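Local coordinates for protein O-methyltransferase family 2 (Planctopirus limnophila, PDB 5I2H) that probably transfers a methyl group from S-adenosyl-L-methionine to a hydroxyl oxygen of its substrate and binds the flavone apigenin, at residues 160-165 against 229-234; 209-214 against 223-228; 266-271 against 281-286; 202-207 against 253-258. One frame throughout, in Å; residues are numbered along the deposited sequence.

Contacts 2, 3 and 4 share the central sheet of the methyltransferase domain, while contact 1 sets helix 154-179 against the helix that follows strand 222-227. Contacts 3 and 4 have centres about 9 Å apart and are tied by Lys286 NZ, which is 2.8 Å from Asp258 O. Contacts 2 and 4, about 10 Å between centres, meet where Thr211 OG1 lies 2.6 Å from Asp202 OD2. Contact 1 adjoins contact 2 through Leu232 and Ile225. Contacts 1 and 3 do not touch, their nearest atoms being about 7 Å apart, yet both reach apigenin; Ala204 of contact 4 has its side chain about 8 Å from it.

Contact 1: residues 160-165 against 229-234; sequences FLTLSL and PEVLKI. With AGI (5,7-dihydroxy-2-(4-hydroxyphenyl)-4H-chromen-4-one), chain C.
Thr162 and Leu163 of helix 154-179 pack on Val231 and Ile234 in the first turns of helix 229-241; the local axes pass 9.8 Å apart at a crossing angle of -47°. Along 160-165, Leu161 serves the ligand: both its methyls lie against the hydroxyphenyl ring of apigenin, CD1 being 3.8 Å from AGI CAG. Thr162 keeps OG1 beside its backbone N (chi1 -61°), bonded to Ala158 O one turn back and 3.7 Å from Val231 CG2. Its methyl CG2 slides past Ile234, 3.9 Å from Ile234 CG2. Leu163 brings CD2 to 4.1 Å from that same Ile234 CG2, at the more exposed border. Ser164 OG bonds to Phe160 O at 2.8 Å, across the carbonyl plane from the Ser164 N bond, and its side chain packs on Leu112 of the second subunit. Leu165 returns to apigenin, CD2 lying 3.9 Å from AGI CAK of the chromenone. Shortening Ile234 to an alanine would probably open a gap beside the Thr162 methyl and leave Leu163 CD2 without its neighbour. With no hydrogen bond between the segments, methyl packing joins the helices, and the threonine hydroxyl is satisfied within its own helix.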
# COMPACT_ATOMS: atom_id res chain seq x y z
N PHE A 160 -4.09 -25.47 -2.95
CA PHE A 160 -3.33 -24.33 -2.43
C PHE A 160 -4.17 -23.05 -2.46
O PHE A 160 -4.27 -22.32 -1.46
CB PHE A 160 -2.03 -24.19 -3.25
CG PHE A 160 -1.21 -22.98 -2.89
CD1 PHE A 160 -0.32 -23.02 -1.81
CD2 PHE A 160 -1.30 -21.81 -3.64
CE1 PHE A 160 0.45 -21.91 -1.46
CE2 PHE A 160 -0.53 -20.69 -3.31
CZ PHE A 160 0.34 -20.74 -2.21
N LEU A 161 -4.84 -22.80 -3.59
CA LEU A 161 -5.66 -21.60 -3.68
C LEU A 161 -6.87 -21.70 -2.76
O LEU A 161 -7.20 -20.74 -2.07
CB LEU A 161 -6.09 -21.36 -5.13
CG LEU A 161 -7.04 -20.17 -5.28
CD1 LEU A 161 -6.44 -18.90 -4.62
CD2 LEU A 161 -7.37 -19.91 -6.76
N THR A 162 -7.54 -22.86 -2.74
CA THR A 162 -8.70 -22.98 -1.86
C THR A 162 -8.32 -22.78 -0.39
O THR A 162 -9.02 -22.07 0.34
CB THR A 162 -9.39 -24.33 -2.08
OG1 THR A 162 -9.83 -24.38 -3.44
CG2 THR A 162 -10.65 -24.49 -1.16
N LEU A 163 -7.22 -23.40 0.05
CA LEU A 163 -6.82 -23.24 1.45
C LEU A 163 -6.38 -21.82 1.76
O LEU A 163 -6.48 -21.38 2.91
CB LEU A 163 -5.73 -24.25 1.82
CG LEU A 163 -6.25 -25.69 1.90
CD1 LEU A 163 -5.06 -26.68 2.06
CD2 LEU A 163 -7.28 -25.85 3.07
N SER A 164 -5.88 -21.09 0.76
CA SER A 164 -5.51 -19.69 1.00
C SER A 164 -6.73 -18.82 1.19
O SER A 164 -6.78 -17.98 2.10
CB SER A 164 -4.65 -19.19 -0.14
OG SER A 164 -3.46 -19.96 -0.19
N LEU A 165 -7.74 -18.97 0.34
CA LEU A 165 -8.98 -18.22 0.56
C LEU A 165 -9.73 -18.69 1.80
O LEU A 165 -10.54 -17.93 2.35
CB LEU A 165 -9.88 -18.31 -0.67
CG LEU A 165 -9.22 -17.83 -1.98
CD1 LEU A 165 -10.21 -17.69 -3.12
CD2 LEU A 165 -8.42 -16.55 -1.83
N PRO A 229 -14.49 -30.64 -8.88
CA PRO A 229 -14.09 -31.76 -8.01
C PRO A 229 -12.86 -31.49 -7.16
O PRO A 229 -12.83 -31.89 -5.98
CB PRO A 229 -13.84 -32.90 -9.01
CG PRO A 229 -14.70 -32.58 -10.16
CD PRO A 229 -14.77 -31.08 -10.25
N GLU A 230 -11.83 -30.85 -7.73
CA GLU A 230 -10.60 -30.59 -6.98
C GLU A 230 -10.87 -29.75 -5.73
O GLU A 230 -10.17 -29.88 -4.73
CB GLU A 230 -9.58 -29.86 -7.87
CG GLU A 230 -9.43 -30.42 -9.30
CD GLU A 230 -10.51 -29.91 -10.28
OE1 GLU A 230 -11.70 -30.07 -10.01
OE2 GLU A 230 -10.15 -29.35 -11.34
N VAL A 231 -11.89 -28.90 -5.78
CA VAL A 231 -12.21 -28.04 -4.65
C VAL A 231 -13.06 -28.78 -3.62
O VAL A 231 -12.90 -28.60 -2.41
CB VAL A 231 -12.93 -26.78 -5.18
CG1 VAL A 231 -13.43 -25.99 -4.04
CG2 VAL A 231 -11.98 -25.96 -6.05
N LEU A 232 -13.96 -29.66 -4.08
CA LEU A 232 -14.83 -30.40 -3.18
C LEU A 232 -14.06 -31.30 -2.22
O LEU A 232 -14.59 -31.67 -1.17
CB LEU A 232 -15.82 -31.22 -3.99
CG LEU A 232 -16.76 -30.35 -4.81
CD1 LEU A 232 -17.67 -31.25 -5.66
CD2 LEU A 232 -17.56 -29.39 -3.92
N LYS A 233 -12.82 -31.68 -2.58
CA LYS A 233 -12.01 -32.48 -1.67
C LYS A 233 -11.77 -31.73 -0.36
O LYS A 233 -11.75 -32.34 0.72
CB LYS A 233 -10.67 -32.82 -2.32
CG LYS A 233 -10.75 -33.62 -3.60
CD LYS A 233 -10.65 -35.12 -3.39
CE LYS A 233 -10.74 -35.85 -4.75
NZ LYS A 233 -10.74 -37.35 -4.63
N ILE A 234 -11.52 -30.42 -0.46
CA ILE A 234 -11.29 -29.62 0.74
C ILE A 234 -12.57 -29.54 1.55
O ILE A 234 -12.55 -29.70 2.78
CB ILE A 234 -10.76 -28.22 0.39
CG1 ILE A 234 -9.31 -28.28 -0.07
CG2 ILE A 234 -10.81 -27.32 1.59
CD1 ILE A 234 -9.17 -28.17 -1.55
CAG AGI C . -6.04 -15.91 -6.96
CAE AGI C . -4.79 -16.30 -7.44
CAM AGI C . -4.72 -16.93 -8.68
OAB AGI C . -3.49 -17.30 -9.14
CAF AGI C . -5.88 -17.16 -9.43
CAH AGI C . -7.13 -16.77 -8.95
CAP AGI C . -7.20 -16.14 -7.70
CAQ AGI C . -8.46 -15.67 -7.07
OAL AGI C . -8.23 -14.85 -5.99
CAJ AGI C . -9.76 -16.01 -7.49
CAR AGI C . -10.87 -15.50 -6.81
OAA AGI C . -12.04 -15.81 -7.17
CAT AGI C . -10.65 -14.59 -5.62
CAS AGI C . -9.25 -14.29 -5.25
CAK AGI C . -8.95 -13.47 -4.19
CAN AGI C . -9.97 -12.91 -3.44
OAC AGI C . -9.61 -12.13 -2.39
CAI AGI C . -11.32 -13.15 -3.72
CAO AGI C . -11.72 -13.96 -4.77
OAD AGI C . -13.03 -14.15 -4.98

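Contact 2: residues 209-214 against 223-228; sequences IYTMAV and GIIFDR
Thr211 lays its side chain against Gly223 and Ile225, and these apolar touches join 209-214 to 223-228. Ile225 CD1 comes to 3.7 Å from Thr211 CB, the two side chains running past each other in opposite directions. Both torsions of the isoleucine bend the same way (chi1 -45°, chi2 -59°), which carries CD1 over to the helix although the CB itself does not face it. Thr211 CG2 rests 3.9 Å from Gly223 CA; a side chain on that glycine would collide with the methyl, so the backbone can come close here.

No hydrogen bond crosses between the segments; the polar groups turn to other partners. The buried hydroxyl of Thr211 is satisfied by Asp202 on the adjoining strand, while its methyl takes the apolar role. At the end of the strand, Asp227 OD1 accepts from Arg228 N at 2.6 Å through its anti lone pair. The same oxygen is 3.2 Å from Arg228 NH1 but well out of the guanidinium plane, so charge alone links the guanidinium to it.

Helix 209-217 is the crossover of a beta-alpha-beta unit between strands 199-203 and 222-227. Its Thr211 and Val214 also touch Leu200 of the first strand, Ile209 and Tyr210 pack on helix 154-179, and Ile225 extends the core to Leu248 and Leu250 of strand 248-252.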
# COMPACT_ATOMS: atom_id res chain seq x y z
N ILE A 209 -17.10 -23.21 3.66
CA ILE A 209 -17.03 -22.85 5.08
C ILE A 209 -18.23 -22.01 5.48
O ILE A 209 -18.75 -22.15 6.60
CB ILE A 209 -15.70 -22.13 5.35
CG1 ILE A 209 -14.57 -23.18 5.33
CG2 ILE A 209 -15.70 -21.40 6.69
CD1 ILE A 209 -13.19 -22.54 5.21
N TYR A 210 -18.70 -21.10 4.59
CA TYR A 210 -19.85 -20.29 4.97
C TYR A 210 -21.07 -21.17 5.22
O TYR A 210 -21.84 -20.92 6.16
CB TYR A 210 -20.16 -19.24 3.90
CG TYR A 210 -19.08 -18.16 3.85
CD1 TYR A 210 -19.13 -17.06 4.68
CD2 TYR A 210 -18.01 -18.26 2.96
CE1 TYR A 210 -18.13 -16.08 4.64
CE2 TYR A 210 -17.02 -17.28 2.91
CZ TYR A 210 -17.09 -16.19 3.74
OH TYR A 210 -16.11 -15.22 3.71
N THR A 211 -21.27 -22.18 4.36
CA THR A 211 -22.39 -23.10 4.54
C THR A 211 -22.23 -23.93 5.80
O THR A 211 -23.21 -24.13 6.53
CB THR A 211 -22.53 -23.99 3.31
OG1 THR A 211 -22.81 -23.15 2.19
CG2 THR A 211 -23.66 -25.00 3.48
N MSE A 212 -21.00 -24.40 6.09
CA MSE A 212 -20.79 -25.17 7.31
C MSE A 212 -21.14 -24.34 8.56
O MSE A 212 -21.76 -24.87 9.48
CB MSE A 212 -19.36 -25.70 7.39
CG MSE A 212 -19.06 -26.64 6.24
SE MSE A 212 -17.16 -26.94 6.18
CE MSE A 212 -17.17 -27.57 4.32
N ALA A 213 -20.76 -23.05 8.59
CA ALA A 213 -21.17 -22.22 9.72
C ALA A 213 -22.69 -22.11 9.81
O ALA A 213 -23.27 -22.25 10.90
CB ALA A 213 -20.52 -20.84 9.62
N VAL A 214 -23.36 -21.86 8.68
CA VAL A 214 -24.82 -21.77 8.72
C VAL A 214 -25.41 -23.07 9.25
O VAL A 214 -26.35 -23.07 10.07
CB VAL A 214 -25.35 -21.42 7.32
CG1 VAL A 214 -26.88 -21.58 7.25
CG2 VAL A 214 -24.95 -19.98 6.98
N GLY A 223 -27.16 -28.53 3.58
CA GLY A 223 -26.33 -27.74 2.71
C GLY A 223 -25.87 -28.53 1.51
O GLY A 223 -25.77 -29.76 1.56
N ILE A 224 -25.60 -27.82 0.43
CA ILE A 224 -25.08 -28.40 -0.79
C ILE A 224 -23.95 -27.50 -1.27
O ILE A 224 -24.15 -26.29 -1.46
CB ILE A 224 -26.15 -28.53 -1.89
CG1 ILE A 224 -27.34 -29.38 -1.39
CG2 ILE A 224 -25.52 -29.09 -3.14
CD1 ILE A 224 -28.52 -29.38 -2.37
N ILE A 225 -22.76 -28.05 -1.43
CA ILE A 225 -21.66 -27.33 -2.06
C ILE A 225 -21.58 -27.77 -3.51
O ILE A 225 -21.42 -28.97 -3.79
CB ILE A 225 -20.32 -27.61 -1.36
CG1 ILE A 225 -20.48 -27.52 0.18
CG2 ILE A 225 -19.23 -26.69 -1.94
CD1 ILE A 225 -20.98 -26.15 0.69
N PHE A 226 -21.62 -26.81 -4.42
CA PHE A 226 -21.55 -27.05 -5.87
C PHE A 226 -20.25 -26.42 -6.37
O PHE A 226 -20.08 -25.21 -6.25
CB PHE A 226 -22.79 -26.43 -6.53
CG PHE A 226 -22.89 -26.63 -8.02
CD1 PHE A 226 -22.06 -25.93 -8.90
CD2 PHE A 226 -23.91 -27.41 -8.57
CE1 PHE A 226 -22.19 -26.07 -10.27
CE2 PHE A 226 -24.04 -27.54 -9.95
CZ PHE A 226 -23.19 -26.88 -10.80
N ASP A 227 -19.32 -27.23 -6.89
CA ASP A 227 -18.04 -26.66 -7.32
C ASP A 227 -17.30 -27.71 -8.17
O ASP A 227 -17.84 -28.77 -8.47
CB ASP A 227 -17.20 -26.21 -6.11
CG ASP A 227 -16.32 -25.01 -6.45
OD1 ASP A 227 -15.74 -24.99 -7.56
OD2 ASP A 227 -16.20 -24.09 -5.63
N ARG A 228 -16.07 -27.37 -8.58
CA ARG A 228 -15.20 -28.32 -9.29
C ARG A 228 -14.72 -29.43 -8.35
O ARG A 228 -14.52 -29.20 -7.15
CB ARG A 228 -13.97 -27.63 -9.88
CG ARG A 228 -14.26 -26.34 -10.61
CD ARG A 228 -13.00 -25.69 -11.18
NE ARG A 228 -11.97 -25.32 -10.19
CZ ARG A 228 -12.11 -24.36 -9.27
NH1 ARG A 228 -13.26 -23.68 -9.13
NH2 ARG A 228 -11.08 -24.10 -8.45

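Contact 3: residues 266-271 against 281-286; sequences ILLSNV and ARLVAK. With AGI (5,7-dihydroxy-2-(4-hydroxyphenyl)-4H-chromen-4-one), chain C; FMT (formic acid), chain H.
Leu283 meets Leu268 and Val271, and this small apolar cluster seats helix 277-289 on strand 265-269 and the loop leaving it. Along 281-286, Arg282 is the first to find a partner, a formic acid molecule probably from the crystallisation liquor. Its chain bends at chi2 and chi3 to present the NE and NH2 edge of the guanidinium, which grips both oxygens of the small acid with two nearly straight bonds: NE to FMT O2 at 2.9 Å (166°) and NH2 to FMT O1 at 3.1 Å (171°). The carbon of the acid lies in the guanidinium plane, giving a paired, bidentate bond.

Leu283 follows on the inner side. Its CG stands anti to the backbone N (chi1 -169°), which carries the branch CD2 to the strand. There it meets Leu268 CD2 tip to tip at 4.2 Å and lies 3.8 Å from Val271 CG1, whose side chain crosses it at about a right angle. Val284 adds cover and packs on Leu297 of strand 296-301. Ala285 CB sits 3.8 Å from FMT O1. Lys286 points elsewhere: its NZ serves the carbonyl oxygens of Met255 and Asp258, and it makes a cation-pi contact with Phe260.

Just past the strand, Asn270 O is 2.9 Å from AGI OAD of apigenin. Strand 265-269, helix 277-289 and strand 296-301 form a beta-alpha-beta unit of the Rossmann-like methyltransferase fold, with the flavone pocket, as usual for this fold, at the carboxyl end of the parallel strands.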
# COMPACT_ATOMS: atom_id res chain seq x y z
N ILE A 266 -29.71 -19.73 -2.21
CA ILE A 266 -28.51 -19.91 -3.03
C ILE A 266 -27.52 -18.82 -2.67
O ILE A 266 -27.86 -17.63 -2.71
CB ILE A 266 -28.84 -19.90 -4.53
CG1 ILE A 266 -29.73 -21.11 -4.83
CG2 ILE A 266 -27.55 -19.94 -5.33
CD1 ILE A 266 -30.24 -21.14 -6.25
N LEU A 267 -26.31 -19.22 -2.29
CA LEU A 267 -25.24 -18.31 -1.88
C LEU A 267 -24.21 -18.16 -3.00
O LEU A 267 -23.70 -19.16 -3.54
CB LEU A 267 -24.58 -18.84 -0.60
CG LEU A 267 -23.35 -18.05 -0.10
CD1 LEU A 267 -23.75 -16.59 0.23
CD2 LEU A 267 -22.70 -18.73 1.11
N LEU A 268 -23.91 -16.92 -3.34
CA LEU A 268 -22.82 -16.54 -4.24
C LEU A 268 -21.89 -15.68 -3.40
O LEU A 268 -22.11 -14.47 -3.27
CB LEU A 268 -23.32 -15.74 -5.45
CG LEU A 268 -24.32 -16.51 -6.34
CD1 LEU A 268 -24.93 -15.63 -7.44
CD2 LEU A 268 -23.67 -17.79 -6.90
N SER A 269 -20.84 -16.28 -2.84
CA SER A 269 -19.96 -15.57 -1.91
C SER A 269 -18.63 -15.37 -2.62
O SER A 269 -17.95 -16.35 -2.91
CB SER A 269 -19.80 -16.36 -0.61
OG SER A 269 -18.89 -15.69 0.26
N ASN A 270 -18.25 -14.12 -2.88
CA ASN A 270 -17.00 -13.81 -3.57
C ASN A 270 -16.91 -14.51 -4.91
O ASN A 270 -15.83 -14.92 -5.34
CB ASN A 270 -15.78 -14.17 -2.70
CG ASN A 270 -15.75 -13.36 -1.44
OD1 ASN A 270 -15.82 -12.14 -1.50
ND2 ASN A 270 -15.72 -14.05 -0.28
N VAL A 271 -18.06 -14.65 -5.57
CA VAL A 271 -18.16 -15.26 -6.89
C VAL A 271 -18.39 -14.20 -7.95
O VAL A 271 -17.70 -14.16 -8.96
CB VAL A 271 -19.29 -16.32 -6.95
CG1 VAL A 271 -19.45 -16.83 -8.44
CG2 VAL A 271 -19.02 -17.52 -6.01
N ALA A 281 -24.99 -11.02 -14.81
CA ALA A 281 -26.43 -11.06 -15.02
C ALA A 281 -26.88 -12.48 -15.33
O ALA A 281 -27.93 -12.92 -14.87
CB ALA A 281 -26.84 -10.14 -16.16
N ARG A 282 -26.09 -13.20 -16.13
CA ARG A 282 -26.40 -14.58 -16.50
C ARG A 282 -26.44 -15.47 -15.26
O ARG A 282 -27.39 -16.24 -15.07
CB ARG A 282 -25.36 -15.10 -17.51
CG ARG A 282 -25.51 -16.59 -17.90
CD ARG A 282 -26.41 -16.80 -19.13
NE ARG A 282 -27.77 -16.42 -18.80
CZ ARG A 282 -28.65 -17.24 -18.24
NH1 ARG A 282 -28.31 -18.50 -17.94
NH2 ARG A 282 -29.87 -16.79 -17.96
N LEU A 283 -25.43 -15.34 -14.38
CA LEU A 283 -25.36 -16.23 -13.21
C LEU A 283 -26.51 -15.94 -12.25
O LEU A 283 -27.13 -16.86 -11.70
CB LEU A 283 -24.01 -16.10 -12.50
CG LEU A 283 -23.78 -17.18 -11.44
CD1 LEU A 283 -23.87 -18.60 -12.01
CD2 LEU A 283 -22.42 -16.97 -10.80
N VAL A 284 -26.83 -14.65 -12.06
CA VAL A 284 -27.93 -14.28 -11.18
C VAL A 284 -29.24 -14.83 -11.72
O VAL A 284 -30.06 -15.40 -10.97
CB VAL A 284 -27.97 -12.75 -11.01
CG1 VAL A 284 -29.29 -12.34 -10.36
CG2 VAL A 284 -26.79 -12.27 -10.13
N ALA A 285 -29.45 -14.72 -13.04
CA ALA A 285 -30.67 -15.25 -13.66
C ALA A 285 -30.77 -16.77 -13.50
O ALA A 285 -31.85 -17.30 -13.15
CB ALA A 285 -30.70 -14.88 -15.14
N LYS A 286 -29.68 -17.49 -13.76
CA LYS A 286 -29.74 -18.95 -13.68
C LYS A 286 -30.04 -19.40 -12.25
O LYS A 286 -30.90 -20.27 -12.01
CB LYS A 286 -28.42 -19.57 -14.19
CG LYS A 286 -28.35 -21.11 -14.11
CD LYS A 286 -27.10 -21.67 -14.92
CE LYS A 286 -27.07 -23.20 -14.95
NZ LYS A 286 -26.84 -23.74 -13.57
CAG AGI C . -6.04 -15.91 -6.96
CAE AGI C . -4.79 -16.30 -7.44
CAM AGI C . -4.72 -16.93 -8.68
OAB AGI C . -3.49 -17.30 -9.14
CAF AGI C . -5.88 -17.16 -9.43
CAH AGI C . -7.13 -16.77 -8.95
CAP AGI C . -7.20 -16.14 -7.70
CAQ AGI C . -8.46 -15.67 -7.07
OAL AGI C . -8.23 -14.85 -5.99
CAJ AGI C . -9.76 -16.01 -7.49
CAR AGI C . -10.87 -15.50 -6.81
OAA AGI C . -12.04 -15.81 -7.17
CAT AGI C . -10.65 -14.59 -5.62
CAS AGI C . -9.25 -14.29 -5.25
CAK AGI C . -8.95 -13.47 -4.19
CAN AGI C . -9.97 -12.91 -3.44
OAC AGI C . -9.61 -12.13 -2.39
CAI AGI C . -11.32 -13.15 -3.72
CAO AGI C . -11.72 -13.96 -4.77
OAD AGI C . -13.03 -14.15 -4.98
C FMT H . -29.24 -13.23 -18.79
O1 FMT H . -30.32 -13.86 -18.74
O2 FMT H . -28.15 -13.56 -19.35

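Contact 4: residues 202-207 against 253-258; sequences DVAGGS and GDMWVD. With EDO (1,2-ethanediol), chain F.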
# COMPACT_ATOMS: atom_id res chain seq x y z
N ASP A 202 -24.54 -23.60 -2.11
CA ASP A 202 -23.37 -22.71 -2.09
C ASP A 202 -22.69 -22.93 -3.43
O ASP A 202 -22.05 -23.96 -3.64
CB ASP A 202 -22.50 -23.09 -0.89
CG ASP A 202 -21.44 -22.09 -0.55
OD1 ASP A 202 -21.06 -21.30 -1.43
OD2 ASP A 202 -20.95 -22.13 0.62
N VAL A 203 -22.89 -22.00 -4.36
CA VAL A 203 -22.40 -22.15 -5.73
C VAL A 203 -20.99 -21.57 -5.82
O VAL A 203 -20.78 -20.40 -5.50
CB VAL A 203 -23.35 -21.48 -6.74
CG1 VAL A 203 -22.75 -21.51 -8.20
CG2 VAL A 203 -24.70 -22.22 -6.70
N ALA A 204 -20.01 -22.39 -6.23
CA ALA A 204 -18.65 -21.93 -6.50
C ALA A 204 -18.04 -21.28 -5.26
O ALA A 204 -17.22 -20.37 -5.35
CB ALA A 204 -18.62 -20.97 -7.70
N GLY A 205 -18.50 -21.75 -4.10
CA GLY A 205 -18.07 -21.28 -2.79
C GLY A 205 -17.27 -22.34 -2.07
O GLY A 205 -17.24 -22.37 -0.84
N GLY A 206 -16.62 -23.21 -2.84
CA GLY A 206 -15.66 -24.15 -2.32
C GLY A 206 -14.78 -23.68 -1.17
O GLY A 206 -14.37 -22.52 -1.10
N SER A 207 -14.39 -24.66 -0.36
CA SER A 207 -14.19 -24.55 1.08
C SER A 207 -15.57 -24.82 1.67
O SER A 207 -15.68 -25.67 2.55
CB SER A 207 -13.61 -23.19 1.53
OG SER A 207 -14.64 -22.29 1.96
N GLY A 253 -19.87 -29.81 -10.60
CA GLY A 253 -20.63 -29.34 -11.72
C GLY A 253 -20.06 -28.04 -12.24
O GLY A 253 -19.23 -27.39 -11.59
N ASP A 254 -20.52 -27.71 -13.42
CA ASP A 254 -20.18 -26.49 -14.12
C ASP A 254 -21.38 -25.57 -13.95
O ASP A 254 -22.47 -25.87 -14.45
CB ASP A 254 -19.89 -26.79 -15.60
CG ASP A 254 -19.59 -25.55 -16.44
OD1 ASP A 254 -19.99 -24.42 -16.08
OD2 ASP A 254 -18.97 -25.71 -17.51
N MSE A 255 -21.18 -24.46 -13.23
CA MSE A 255 -22.33 -23.64 -12.80
C MSE A 255 -23.08 -22.98 -13.97
O MSE A 255 -24.23 -22.57 -13.81
CB MSE A 255 -21.89 -22.56 -11.79
CG MSE A 255 -21.01 -21.47 -12.39
SE MSE A 255 -20.35 -20.41 -10.89
CE MSE A 255 -19.27 -19.16 -11.86
N TRP A 256 -22.43 -22.87 -15.14
CA TRP A 256 -23.07 -22.21 -16.26
C TRP A 256 -24.08 -23.11 -16.97
O TRP A 256 -25.02 -22.60 -17.58
CB TRP A 256 -22.02 -21.72 -17.26
CG TRP A 256 -21.06 -20.75 -16.60
CD1 TRP A 256 -19.78 -21.00 -16.24
CD2 TRP A 256 -21.33 -19.39 -16.20
NE1 TRP A 256 -19.22 -19.90 -15.63
CE2 TRP A 256 -20.15 -18.89 -15.61
CE3 TRP A 256 -22.45 -18.56 -16.29
CZ2 TRP A 256 -20.06 -17.58 -15.09
CZ3 TRP A 256 -22.36 -17.25 -15.79
CH2 TRP A 256 -21.17 -16.78 -15.20
N VAL A 257 -23.89 -24.43 -16.92
CA VAL A 257 -24.63 -25.32 -17.82
C VAL A 257 -25.26 -26.50 -17.09
O VAL A 257 -26.25 -27.08 -17.57
CB VAL A 257 -23.75 -25.85 -18.98
CG1 VAL A 257 -23.19 -24.68 -19.85
CG2 VAL A 257 -22.62 -26.74 -18.46
N ASP A 258 -24.67 -26.92 -15.97
CA ASP A 258 -25.25 -28.05 -15.28
C ASP A 258 -26.38 -27.57 -14.38
O ASP A 258 -26.31 -26.46 -13.83
CB ASP A 258 -24.19 -28.77 -14.45
CG ASP A 258 -23.15 -29.49 -15.32
OD1 ASP A 258 -23.51 -29.96 -16.42
OD2 ASP A 258 -21.97 -29.56 -14.94
C1 EDO F . -18.04 -23.30 -12.12
O1 EDO F . -18.18 -23.61 -13.50
C2 EDO F . -18.66 -24.39 -11.28
O2 EDO F . -18.19 -24.05 -9.99
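Asp254 O is gripped by two backbone donors, Asp258 N at 2.9 Å and Val257 N at 3.2 Å, and so gathers 253-258 into a compact turn. The aspartates tighten it: Asp254 N bonds to Asp258 OD2 at 2.8 Å (167°), and Asp254 OD1 takes Trp256 N at 3.0 Å as an Asx turn, from the anti side and 28° out of the carboxylate plane. Replacing Asp254 by an alanine would probably leave Trp256 N without its side-chain acceptor and undo the Asx turn. Met255 N donates to O1 of an ethanediol, probably from the crystallisation liquor, at 3.1 Å; the diol reaches Asp254 OD1 only weakly.

Residues 202-207 run from strand 199-203 into the glycine-rich loop which, in S-adenosylmethionine-dependent methyltransferases of this Rossmann-like fold, borders the cofactor site; the turn 253-258, following strand 248-252, lies beside it. Between the two segments the contact is apolar and rests on the selenomethionine Met255. Its CG stands between backbone N and carbonyl carbon (chi1 68°), and from there the extended chain carries SE to 3.8 Å from Val203 CG1. Ala204 CB also lies near SE, though that residue has two conformers and the distance is less certain. Met255 CG sits 4.0 Å above one face of the Trp256 ring, toward its rim, and Met255 also packs on Phe226, Phe260 and Leu283.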